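Local coordinates for Serine/threonine-protein kinase Tel1 (Chaetomium thermophilum, PDB 6SKY) that probably acts as a serine/threonine kinase that senses DNA damage, phosphorylating proteins at Ser/Thr-Gln sites to switch on checkpoint signalling, at residues S1559-L1562 with L1563-K1567; S1940-L1943 with A1944-Y1948; K2232-L2236 with K2237-V2241; D2265-K2269 with K2270-P2274; R2722-M2726 with E2727-D2731. One frame throughout, in Å; residues are numbered along the deposited sequence.

Contact 1 of 5, residues S1559-L1562 with L1563-K1567; sequences SNLL and LEILK
I1565 packs against L1561 one helical turn earlier, in a contact made by its longer branch. CB sits beside the carbonyl oxygens of the preceding turn, 3.6 Å from L1561 O. With CG1 anti to the carbonyl carbon (chi1 -66°), this branch leans back along the helix, CG1 lying 3.2 Å from L1561 O. At the end of the nearly straight chain, CD1 crosses the L1561 side chain at a slant: it comes 4.0 Å from CG of L1561 and 4.1 Å from its CD1. The same oxygen, L1561 O, accepts the amide of I1565 at 2.9 Å in a fairly straight bond (N-H...O 165°). This is the regular i to i+4 pattern of an alpha helix, here helix 1557-1569. L1563 N, E1564 N and L1566 N bond in the same way to the carbonyls of S1559, N1560 and L1562. The helix packs among neighbouring helices, consistent with the alpha-solenoid part of the protein. I1565 turns to R1581, A1584 and L1585 of helix 1578-1588, and L1566 meets V1615 and V1616 of helix 1606-1619. Cutting I1565 back to an alanine here removes CG1, CG2 and CD1 and would probably leave L1561 without its partner and a gap facing helix 1578-1588. L1562 and L1566 form the second apolar pair, more loosely, with L1562 CG 4.2 Å from L1566 CD1. E1564 reaches across to S1538 and I1539 of helix 1530-1543, its CB and CG running past N1560 O. Near the start of the helix, S1559 OG hydrogen-bonds to E1553 O and to T1556 OG1.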
# COMPACT_ATOMS: atom_id res chain seq x y z
N SER A 1559 46.29 -36.83 -6.36
CA SER A 1559 45.36 -35.90 -5.73
C SER A 1559 45.93 -35.30 -4.46
O SER A 1559 45.69 -34.13 -4.17
CB SER A 1559 44.03 -36.59 -5.45
OG SER A 1559 44.18 -37.55 -4.43
N ASN A 1560 46.68 -36.09 -3.69
CA ASN A 1560 47.37 -35.53 -2.53
C ASN A 1560 48.39 -34.48 -2.95
O ASN A 1560 48.52 -33.43 -2.31
CB ASN A 1560 48.05 -36.63 -1.73
CG ASN A 1560 47.07 -37.60 -1.13
OD1 ASN A 1560 45.96 -37.23 -0.77
ND2 ASN A 1560 47.48 -38.86 -1.01
N LEU A 1561 49.09 -34.73 -4.05
CA LEU A 1561 50.05 -33.74 -4.55
C LEU A 1561 49.34 -32.48 -5.02
O LEU A 1561 49.79 -31.37 -4.73
CB LEU A 1561 50.89 -34.35 -5.66
CG LEU A 1561 51.94 -33.42 -6.25
CD1 LEU A 1561 52.84 -32.90 -5.16
CD2 LEU A 1561 52.73 -34.15 -7.29
N LEU A 1562 48.25 -32.63 -5.78
CA LEU A 1562 47.50 -31.46 -6.23
C LEU A 1562 46.98 -30.66 -5.05
O LEU A 1562 47.06 -29.43 -5.05
CB LEU A 1562 46.35 -31.90 -7.13
CG LEU A 1562 45.42 -30.81 -7.66
CD1 LEU A 1562 46.12 -29.96 -8.68
CD2 LEU A 1562 44.17 -31.42 -8.24
N LEU A 1563 46.44 -31.34 -4.04
CA LEU A 1563 45.92 -30.64 -2.88
C LEU A 1563 47.03 -29.93 -2.12
O LEU A 1563 46.84 -28.82 -1.62
CB LEU A 1563 45.19 -31.62 -1.97
CG LEU A 1563 44.05 -31.04 -1.15
CD1 LEU A 1563 42.94 -30.55 -2.07
CD2 LEU A 1563 43.54 -32.08 -0.17
N GLU A 1564 48.22 -30.55 -2.03
CA GLU A 1564 49.34 -29.89 -1.38
C GLU A 1564 49.78 -28.65 -2.14
O GLU A 1564 50.03 -27.61 -1.53
CB GLU A 1564 50.51 -30.86 -1.24
CG GLU A 1564 50.34 -31.92 -0.17
CD GLU A 1564 50.43 -31.36 1.23
OE1 GLU A 1564 50.81 -30.18 1.38
OE2 GLU A 1564 50.13 -32.10 2.19
N ILE A 1565 49.88 -28.75 -3.46
CA ILE A 1565 50.27 -27.60 -4.27
C ILE A 1565 49.27 -26.47 -4.12
O ILE A 1565 49.64 -25.30 -3.99
CB ILE A 1565 50.43 -28.02 -5.74
CG1 ILE A 1565 51.59 -28.98 -5.90
CG2 ILE A 1565 50.63 -26.80 -6.61
CD1 ILE A 1565 51.65 -29.60 -7.25
N LEU A 1566 47.97 -26.79 -4.14
CA LEU A 1566 46.96 -25.75 -4.02
C LEU A 1566 46.99 -25.12 -2.63
O LEU A 1566 46.97 -23.90 -2.50
CB LEU A 1566 45.58 -26.33 -4.32
CG LEU A 1566 45.32 -26.84 -5.73
CD1 LEU A 1566 43.91 -27.33 -5.84
CD2 LEU A 1566 45.58 -25.76 -6.75
N LYS A 1567 47.03 -25.95 -1.59
CA LYS A 1567 47.08 -25.43 -0.23
C LYS A 1567 48.33 -24.57 -0.00
O LYS A 1567 48.28 -23.59 0.74
CB LYS A 1567 47.04 -26.59 0.76
CG LYS A 1567 47.22 -26.23 2.21
CD LYS A 1567 47.07 -27.47 3.07
CE LYS A 1567 47.25 -27.15 4.54
NZ LYS A 1567 47.00 -28.34 5.41

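Contact 2 of 5, residues S1940-L1943 with A1944-Y1948; sequences STVL and ARLEY
Four successive i to i+4 hydrogen bonds join S1940-L1943 to A1944-Y1948, each 2.9 Å long, running from A1944 N to S1940 O through to E1947 N to L1943 O. The last two, donated by L1946 and E1947, are somewhat bent (N-H...O 147° in both). On one flank of this single helix, V1942 places CG1 anti to its backbone N (chi1 177°), which carries the methyl forward to the next turn. There CG1 lies alongside L1946, 4.1 Å from its CD1, and beside R1945, 3.8 Å from NH1. Helix 1939-1948 belongs to the FAT region, and this flank faces the dimer partner: V1942 packs on L2214 of the second subunit. R1945 NH1 forms a salt bridge with E2219 of the second subunit, while NH2 pairs with E1949 of its own chain, an arrangement that probably fixes the turn of the guanidinium group beside the valine methyl. L1943 points another way, touching F1958, R1959 and Q1962 of helix 1953-1968. E1947 runs back past the carbonyl of L1943, its CG 3.6 Å from L1943 O, and its OE1 makes a long, weak ion pair with R1959.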
# COMPACT_ATOMS: atom_id res chain seq x y z
N SER A 1940 9.14 8.28 -19.25
CA SER A 1940 10.17 7.39 -19.77
C SER A 1940 11.30 7.21 -18.77
O SER A 1940 11.81 6.10 -18.60
CB SER A 1940 10.71 7.94 -21.09
OG SER A 1940 11.55 9.05 -20.86
N THR A 1941 11.72 8.29 -18.12
CA THR A 1941 12.81 8.20 -17.16
C THR A 1941 12.40 7.42 -15.92
O THR A 1941 13.19 6.66 -15.37
CB THR A 1941 13.30 9.60 -16.81
OG1 THR A 1941 14.07 10.12 -17.89
CG2 THR A 1941 14.14 9.59 -15.57
N VAL A 1942 11.15 7.59 -15.49
CA VAL A 1942 10.65 6.77 -14.39
C VAL A 1942 10.62 5.31 -14.79
O VAL A 1942 10.91 4.42 -13.99
CB VAL A 1942 9.26 7.27 -13.96
CG1 VAL A 1942 8.71 6.39 -12.86
CG2 VAL A 1942 9.36 8.69 -13.49
N LEU A 1943 10.29 5.03 -16.05
CA LEU A 1943 10.31 3.65 -16.52
C LEU A 1943 11.73 3.09 -16.55
O LEU A 1943 11.96 1.93 -16.20
CB LEU A 1943 9.66 3.56 -17.90
CG LEU A 1943 9.50 2.18 -18.52
CD1 LEU A 1943 8.92 1.21 -17.52
CD2 LEU A 1943 8.62 2.30 -19.73
N ALA A 1944 12.69 3.91 -16.97
CA ALA A 1944 14.09 3.50 -16.95
C ALA A 1944 14.55 3.17 -15.54
O ALA A 1944 15.24 2.17 -15.32
CB ALA A 1944 14.97 4.58 -17.57
N ARG A 1945 14.18 4.00 -14.57
CA ARG A 1945 14.55 3.71 -13.19
C ARG A 1945 13.85 2.47 -12.66
O ARG A 1945 14.43 1.73 -11.86
CB ARG A 1945 14.23 4.91 -12.30
CG ARG A 1945 14.47 4.64 -10.85
CD ARG A 1945 13.98 5.76 -9.97
NE ARG A 1945 12.54 5.95 -10.05
CZ ARG A 1945 11.64 5.15 -9.48
NH1 ARG A 1945 10.35 5.41 -9.60
NH2 ARG A 1945 12.04 4.08 -8.81
N LEU A 1946 12.61 2.22 -13.09
CA LEU A 1946 11.90 1.03 -12.61
C LEU A 1946 12.44 -0.24 -13.23
O LEU A 1946 12.38 -1.30 -12.62
CB LEU A 1946 10.41 1.15 -12.89
CG LEU A 1946 9.61 2.09 -12.00
CD1 LEU A 1946 8.25 2.28 -12.59
CD2 LEU A 1946 9.52 1.52 -10.61
N GLU A 1947 12.96 -0.15 -14.46
CA GLU A 1947 13.53 -1.34 -15.08
C GLU A 1947 14.95 -1.59 -14.60
O GLU A 1947 15.36 -2.75 -14.50
CB GLU A 1947 13.49 -1.21 -16.60
CG GLU A 1947 14.56 -0.33 -17.20
CD GLU A 1947 14.28 0.02 -18.65
OE1 GLU A 1947 13.11 -0.11 -19.08
OE2 GLU A 1947 15.22 0.43 -19.35
N TYR A 1948 15.71 -0.54 -14.29
CA TYR A 1948 16.96 -0.72 -13.57
C TYR A 1948 16.71 -1.41 -12.23
O TYR A 1948 17.40 -2.36 -11.86
CB TYR A 1948 17.65 0.63 -13.35
CG TYR A 1948 18.80 0.57 -12.37
CD1 TYR A 1948 20.10 0.36 -12.80
CD2 TYR A 1948 18.59 0.74 -11.01
CE1 TYR A 1948 21.14 0.29 -11.92
CE2 TYR A 1948 19.62 0.67 -10.12
CZ TYR A 1948 20.89 0.45 -10.58
OH TYR A 1948 21.93 0.39 -9.69

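Contact 3 of 5, residues K2232-L2236 with K2237-V2241; sequences KDSSL and KKQSV
The backbone folds back from S2235 to K2238 in an irregular bend, with no clear hydrogen bond joining K2232-L2236 to K2237-V2241. The motif is an inverse gamma turn centred on K2238, closed by a weak bond of 3.1 Å from Q2239 N to K2237 O. It lies in the loop between helix 2220-2232 and helix 2245-2259 of the FAT domain; D2233 is the first residue to leave the helical conformation. Q2239 directs its CB back to the carbonyls before the turn, 4.0 Å from S2235 O and 4.1 Å from L2236 O. Beyond CB the chain bends at chi2, and the side chain packs on A2204 of helix 2203-2217 and on S2201 in the loop before that helix. L2236 points its CB away from the following residues, and its side chain packs on A2204 as well, on L2243, and on R2245 and L2248 of helix 2245-2259. The leucine thus joins the bend to both helix 2203-2217 and helix 2245-2259. The extended chains of K2237 and K2238 lead away from the bend, and both lysines are exposed. Farther on, V2241 packs on L2159 and L2166 of helix 2154-2174 and so brings the chain back to the helical array, while S2240 OG hydrogen-bonds to S2201 O. Back at the bend, chi1 of -171° sets the S2235 hydroxyl beside its own carbonyl carbon, on the side of K2238, with OG 4.1 Å from K2238 N and 4.4 Å from K2238 CB.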
# COMPACT_ATOMS: atom_id res chain seq x y z
N LYS A 2232 -9.46 -28.83 11.41
CA LYS A 2232 -10.69 -29.59 11.62
C LYS A 2232 -10.59 -30.98 11.02
O LYS A 2232 -10.65 -31.98 11.74
CB LYS A 2232 -11.87 -28.82 11.03
CG LYS A 2232 -13.15 -29.60 10.98
CD LYS A 2232 -14.18 -28.85 10.15
CE LYS A 2232 -15.43 -29.68 9.93
NZ LYS A 2232 -16.37 -29.00 9.00
N ASP A 2233 -10.42 -31.07 9.71
CA ASP A 2233 -10.42 -32.35 9.00
C ASP A 2233 -9.03 -32.59 8.42
O ASP A 2233 -8.77 -32.31 7.25
CB ASP A 2233 -11.50 -32.37 7.91
CG ASP A 2233 -11.85 -33.78 7.46
OD1 ASP A 2233 -12.73 -34.40 8.09
OD2 ASP A 2233 -11.24 -34.27 6.48
N SER A 2234 -8.15 -33.13 9.25
CA SER A 2234 -6.84 -33.61 8.83
C SER A 2234 -6.22 -34.36 10.00
O SER A 2234 -6.50 -34.05 11.16
CB SER A 2234 -5.92 -32.46 8.38
OG SER A 2234 -4.94 -32.92 7.47
N SER A 2235 -5.40 -35.34 9.68
CA SER A 2235 -4.79 -36.21 10.68
C SER A 2235 -3.30 -35.87 10.74
O SER A 2235 -2.48 -36.49 10.07
CB SER A 2235 -5.02 -37.68 10.34
OG SER A 2235 -4.61 -38.52 11.40
N LEU A 2236 -2.96 -34.87 11.55
CA LEU A 2236 -1.60 -34.37 11.63
C LEU A 2236 -0.62 -35.37 12.20
O LEU A 2236 0.57 -35.05 12.30
CB LEU A 2236 -1.57 -33.09 12.46
CG LEU A 2236 -2.55 -32.01 12.01
CD1 LEU A 2236 -2.39 -30.79 12.86
CD2 LEU A 2236 -2.34 -31.68 10.56
N LYS A 2237 -1.07 -36.56 12.58
CA LYS A 2237 -0.18 -37.59 13.10
C LYS A 2237 0.36 -38.47 11.98
O LYS A 2237 1.57 -38.65 11.85
CB LYS A 2237 -0.92 -38.44 14.15
CG LYS A 2237 -1.55 -37.61 15.26
CD LYS A 2237 -2.48 -38.45 16.12
CE LYS A 2237 -3.26 -37.58 17.08
NZ LYS A 2237 -4.27 -38.36 17.85
N LYS A 2238 -0.54 -39.02 11.16
CA LYS A 2238 -0.15 -39.84 10.02
C LYS A 2238 0.09 -38.92 8.83
O LYS A 2238 -0.76 -38.73 7.97
CB LYS A 2238 -1.23 -40.88 9.73
CG LYS A 2238 -1.49 -41.79 10.92
CD LYS A 2238 -2.62 -42.77 10.66
CE LYS A 2238 -2.89 -43.60 11.91
NZ LYS A 2238 -4.08 -44.48 11.76
N GLN A 2239 1.29 -38.35 8.80
CA GLN A 2239 1.60 -37.29 7.85
C GLN A 2239 3.11 -37.23 7.67
O GLN A 2239 3.82 -36.88 8.60
CB GLN A 2239 1.08 -35.95 8.37
CG GLN A 2239 0.69 -34.95 7.30
CD GLN A 2239 -0.76 -35.05 6.93
OE1 GLN A 2239 -1.52 -35.78 7.54
NE2 GLN A 2239 -1.16 -34.30 5.92
N SER A 2240 3.58 -37.58 6.48
CA SER A 2240 4.95 -37.24 6.13
C SER A 2240 5.06 -35.74 5.92
O SER A 2240 4.07 -35.06 5.65
CB SER A 2240 5.39 -38.00 4.88
OG SER A 2240 4.28 -38.24 4.04
N VAL A 2241 6.28 -35.22 6.03
CA VAL A 2241 6.47 -33.78 6.23
C VAL A 2241 5.63 -33.38 7.43
O VAL A 2241 4.55 -32.80 7.26
CB VAL A 2241 6.09 -32.96 4.98
CG1 VAL A 2241 6.58 -31.55 5.15
CG2 VAL A 2241 6.68 -33.57 3.75

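Contact 4 of 5, residues D2265-K2269 with K2270-P2274; sequences DAIQK and KYLEP
The carbonyl oxygen of I2267 takes two amides: Y2271 N at 3.1 Å and, weakly, L2272 N at 3.4 Å. With the second, the spacing slips from four residues to five, and E2273 N follows suit by bonding to Q2268 O at 3.2 Å (N-H...O 159°). Beside this widened turn the side chains of Q2268 and E2273 cross, amide and carboxylate planes 76° apart. Q2268 NE2 donates to E2273 OE2 on its anti side; the modelled separation is too short to be taken literally. E2273 CG also runs past Q2268 O, 3.3 Å away. P2274, which has no amide hydrogen, turns its CD toward K2269 O instead, at 3.4 Å. On the buried side I2267 CG2 lies loosely, 4.5 Å from both Y2271 CD2 and L2272 CD1. I2267 packs on V2256 and S2257, and Y2271 on I2252, of helix 2245-2259, whereas Q2268 and L2272 face F2295 and F2298 of helix 2286-2303. The axes of the two short segments differ by 36°, as expected of a pi-type turn followed by a kink at P2274, whose N lacks a bond to the turn before, in helix 2264-2279 of the FAT domain, an all-helical fold related to TPR arrays.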
# COMPACT_ATOMS: atom_id res chain seq x y z
N ASP A 2265 -11.19 -13.35 24.71
CA ASP A 2265 -11.52 -14.39 25.67
C ASP A 2265 -11.80 -15.73 25.02
O ASP A 2265 -11.65 -16.76 25.68
CB ASP A 2265 -12.74 -13.95 26.49
CG ASP A 2265 -13.03 -14.89 27.65
OD1 ASP A 2265 -12.06 -15.35 28.29
OD2 ASP A 2265 -14.21 -15.15 27.92
N ALA A 2266 -12.19 -15.74 23.75
CA ALA A 2266 -12.33 -16.97 22.99
C ALA A 2266 -11.03 -17.39 22.34
O ALA A 2266 -10.83 -18.58 22.09
CB ALA A 2266 -13.40 -16.82 21.92
N ILE A 2267 -10.14 -16.44 22.05
CA ILE A 2267 -8.83 -16.79 21.52
C ILE A 2267 -8.06 -17.63 22.52
O ILE A 2267 -7.43 -18.62 22.16
CB ILE A 2267 -8.05 -15.53 21.12
CG1 ILE A 2267 -8.78 -14.78 20.02
CG2 ILE A 2267 -6.68 -15.89 20.64
CD1 ILE A 2267 -8.13 -13.49 19.67
N GLN A 2268 -8.10 -17.25 23.79
CA GLN A 2268 -7.38 -18.00 24.81
C GLN A 2268 -8.04 -19.35 25.07
O GLN A 2268 -7.35 -20.31 25.42
CB GLN A 2268 -7.30 -17.20 26.09
CG GLN A 2268 -6.59 -17.91 27.20
CD GLN A 2268 -6.76 -17.22 28.52
OE1 GLN A 2268 -7.13 -16.06 28.57
NE2 GLN A 2268 -6.50 -17.93 29.60
N LYS A 2269 -9.34 -19.43 24.90
CA LYS A 2269 -10.06 -20.66 25.21
C LYS A 2269 -9.98 -21.68 24.09
O LYS A 2269 -9.97 -22.88 24.35
CB LYS A 2269 -11.52 -20.32 25.52
CG LYS A 2269 -12.41 -21.48 25.83
CD LYS A 2269 -13.85 -21.02 25.84
CE LYS A 2269 -14.80 -22.11 26.31
NZ LYS A 2269 -16.20 -21.60 26.43
N LYS A 2270 -9.90 -21.22 22.84
CA LYS A 2270 -9.93 -22.12 21.69
C LYS A 2270 -8.57 -22.41 21.09
O LYS A 2270 -8.42 -23.45 20.44
CB LYS A 2270 -10.82 -21.53 20.59
CG LYS A 2270 -12.25 -21.38 20.98
CD LYS A 2270 -13.00 -20.56 19.96
CE LYS A 2270 -12.98 -21.23 18.62
NZ LYS A 2270 -13.77 -20.45 17.63
N TYR A 2271 -7.59 -21.55 21.26
CA TYR A 2271 -6.36 -21.72 20.51
C TYR A 2271 -5.11 -21.76 21.36
O TYR A 2271 -4.18 -22.49 21.02
CB TYR A 2271 -6.22 -20.62 19.47
CG TYR A 2271 -7.37 -20.59 18.50
CD1 TYR A 2271 -7.66 -21.69 17.72
CD2 TYR A 2271 -8.16 -19.47 18.37
CE1 TYR A 2271 -8.70 -21.67 16.85
CE2 TYR A 2271 -9.20 -19.45 17.50
CZ TYR A 2271 -9.46 -20.55 16.74
OH TYR A 2271 -10.51 -20.53 15.86
N LEU A 2272 -5.06 -21.01 22.45
CA LEU A 2272 -3.81 -20.93 23.19
C LEU A 2272 -3.71 -21.97 24.29
O LEU A 2272 -2.66 -22.61 24.44
CB LEU A 2272 -3.66 -19.52 23.78
CG LEU A 2272 -3.58 -18.42 22.73
CD1 LEU A 2272 -3.37 -17.11 23.40
CD2 LEU A 2272 -2.47 -18.67 21.75
N GLU A 2273 -4.76 -22.18 25.05
CA GLU A 2273 -4.73 -23.21 26.07
C GLU A 2273 -4.77 -24.61 25.46
O GLU A 2273 -4.09 -25.51 25.95
CB GLU A 2273 -5.86 -23.01 27.07
CG GLU A 2273 -5.71 -21.76 27.88
CD GLU A 2273 -6.92 -21.48 28.74
OE1 GLU A 2273 -7.85 -22.31 28.74
OE2 GLU A 2273 -6.94 -20.43 29.41
N PRO A 2274 -5.55 -24.84 24.39
CA PRO A 2274 -5.36 -26.08 23.64
C PRO A 2274 -3.95 -26.29 23.15
O PRO A 2274 -3.49 -27.43 23.13
CB PRO A 2274 -6.35 -25.93 22.49
CG PRO A 2274 -7.43 -25.18 23.07
CD PRO A 2274 -6.81 -24.18 23.99

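Contact 5 of 5, residues R2722-M2726 with E2727-D2731; sequences RYFFM and EYFPD
F2724 and Y2728 form the apolar centre: their rings cross at a slant, centroids 4.8 Å apart and planes at 38°. Y2728 CD2 lies over one face of the F2724 ring, toward its rim, and Y2728 CE2 approaches F2724 CE1 to 3.6 Å. F2724 owes this position to CG standing anti to its backbone N (chi1 177°), which brings the ring against that of the tyrosine. Beyond it Y2673 meets F2724 edge-to-face, and H2770 lies nearly parallel to Y2728. A serine in place of F2724 would probably leave Y2728 and Y2673 without the ring they share and open a gap between them. Alongside, F2725 and F2729 point the same way, CD1 of the first 3.8 Å from CE2 of the second. The backbone is loosely bonded: E2727 N to Y2723 O and Y2728 N to F2724 O are weak, while F2729 N reaches F2725 O at 3.1 Å from well above the carbonyl plane. At the polar edge, E2727 passes the Y2723 carbonyl, CG 3.4 Å from Y2723 O, and its OE1 hydrogen-bonds to Y2681 OH. Here the short helix 2722-2726 unwinds into the loop that leads, through D2731 at the N-cap position, to helix 2732-2755 of the kinase C-lobe.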
# COMPACT_ATOMS: atom_id res chain seq x y z
N ARG A 2722 36.92 15.05 1.17
CA ARG A 2722 37.04 14.10 0.08
C ARG A 2722 38.46 13.60 -0.09
O ARG A 2722 38.67 12.57 -0.74
CB ARG A 2722 36.57 14.73 -1.22
CG ARG A 2722 37.51 15.75 -1.76
CD ARG A 2722 36.85 16.53 -2.85
NE ARG A 2722 37.67 17.64 -3.29
CZ ARG A 2722 37.70 18.82 -2.70
NH1 ARG A 2722 38.48 19.78 -3.18
NH2 ARG A 2722 36.98 19.04 -1.62
N TYR A 2723 39.44 14.29 0.48
CA TYR A 2723 40.81 13.83 0.39
C TYR A 2723 41.14 12.76 1.41
O TYR A 2723 42.09 12.01 1.20
CB TYR A 2723 41.76 14.99 0.56
CG TYR A 2723 41.73 15.92 -0.61
CD1 TYR A 2723 41.15 17.17 -0.52
CD2 TYR A 2723 42.28 15.55 -1.82
CE1 TYR A 2723 41.12 18.01 -1.58
CE2 TYR A 2723 42.25 16.39 -2.89
CZ TYR A 2723 41.67 17.62 -2.76
OH TYR A 2723 41.65 18.46 -3.84
N PHE A 2724 40.38 12.65 2.51
CA PHE A 2724 40.67 11.60 3.48
C PHE A 2724 40.75 10.25 2.80
O PHE A 2724 41.58 9.41 3.15
CB PHE A 2724 39.61 11.58 4.58
CG PHE A 2724 39.81 10.48 5.58
CD1 PHE A 2724 40.63 10.67 6.66
CD2 PHE A 2724 39.17 9.27 5.44
CE1 PHE A 2724 40.82 9.68 7.57
CE2 PHE A 2724 39.37 8.28 6.34
CZ PHE A 2724 40.18 8.48 7.41
N PHE A 2725 39.91 10.03 1.80
CA PHE A 2725 39.86 8.76 1.11
C PHE A 2725 40.87 8.67 -0.01
O PHE A 2725 41.32 7.58 -0.34
CB PHE A 2725 38.45 8.51 0.58
CG PHE A 2725 37.42 8.51 1.65
CD1 PHE A 2725 37.21 7.38 2.40
CD2 PHE A 2725 36.71 9.64 1.95
CE1 PHE A 2725 36.29 7.38 3.40
CE2 PHE A 2725 35.79 9.63 2.95
CZ PHE A 2725 35.58 8.50 3.67
N MET A 2726 41.25 9.80 -0.59
CA MET A 2726 42.22 9.76 -1.67
C MET A 2726 43.64 9.62 -1.17
O MET A 2726 44.53 9.32 -1.97
CB MET A 2726 42.10 11.01 -2.53
CG MET A 2726 40.96 10.97 -3.50
SD MET A 2726 40.65 12.57 -4.25
CE MET A 2726 39.14 12.22 -5.14
N GLU A 2727 43.89 9.81 0.11
CA GLU A 2727 45.22 9.71 0.65
C GLU A 2727 45.38 8.59 1.66
O GLU A 2727 46.49 8.39 2.16
CB GLU A 2727 45.65 11.04 1.28
CG GLU A 2727 45.13 11.27 2.65
CD GLU A 2727 45.46 12.65 3.15
OE1 GLU A 2727 45.25 13.62 2.39
OE2 GLU A 2727 45.95 12.77 4.29
N TYR A 2728 44.32 7.86 1.96
CA TYR A 2728 44.45 6.62 2.70
C TYR A 2728 44.12 5.40 1.87
O TYR A 2728 44.51 4.29 2.24
CB TYR A 2728 43.55 6.63 3.94
CG TYR A 2728 44.10 7.44 5.08
CD1 TYR A 2728 45.01 6.90 5.96
CD2 TYR A 2728 43.72 8.75 5.27
CE1 TYR A 2728 45.52 7.63 6.99
CE2 TYR A 2728 44.22 9.49 6.29
CZ TYR A 2728 45.12 8.93 7.15
OH TYR A 2728 45.62 9.68 8.19
N PHE A 2729 43.43 5.58 0.74
CA PHE A 2729 43.07 4.48 -0.15
C PHE A 2729 43.27 4.94 -1.58
O PHE A 2729 42.36 5.50 -2.20
CB PHE A 2729 41.63 4.02 0.08
CG PHE A 2729 41.22 4.00 1.53
CD1 PHE A 2729 41.60 2.98 2.36
CD2 PHE A 2729 40.44 5.01 2.05
CE1 PHE A 2729 41.22 2.97 3.68
CE2 PHE A 2729 40.07 5.01 3.36
CZ PHE A 2729 40.45 3.99 4.17
N PRO A 2730 44.46 4.73 -2.15
CA PRO A 2730 44.70 5.16 -3.53
C PRO A 2730 44.22 4.18 -4.59
O PRO A 2730 44.16 4.55 -5.77
CB PRO A 2730 46.22 5.32 -3.59
CG PRO A 2730 46.68 5.25 -2.17
CD PRO A 2730 45.72 4.38 -1.48
N ASP A 2731 43.90 2.95 -4.22
CA ASP A 2731 43.35 1.96 -5.14
C ASP A 2731 41.86 2.20 -5.33
O ASP A 2731 41.13 2.29 -4.35
CB ASP A 2731 43.60 0.57 -4.58
CG ASP A 2731 43.37 -0.53 -5.58
OD1 ASP A 2731 43.11 -0.24 -6.75
OD2 ASP A 2731 43.44 -1.70 -5.18

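How the contacts relate
The five contacts follow one another along the chain without overlapping, and none touches another. Contact 1 lies on helix 1557-1569, the earliest of the five in the chain; contacts 2, 3 and 4 lie within FAT, and contact 5 in the kinase domain. Contacts 3 and 4 are the nearest pair, centres about 21 Å apart, and helix 2245-2259 links them: L2236 packs on it from one contact, I2267 and Y2271 from the other. Contact 5 lies across the chain's centre from both, its centre about 63 and 62 Å from those of contacts 3 and 4, yet about 33 Å from that of contact 2. Only contact 2 reaches the second subunit, so helix 1939-1948 packs both within its own chain and against the dimer partner.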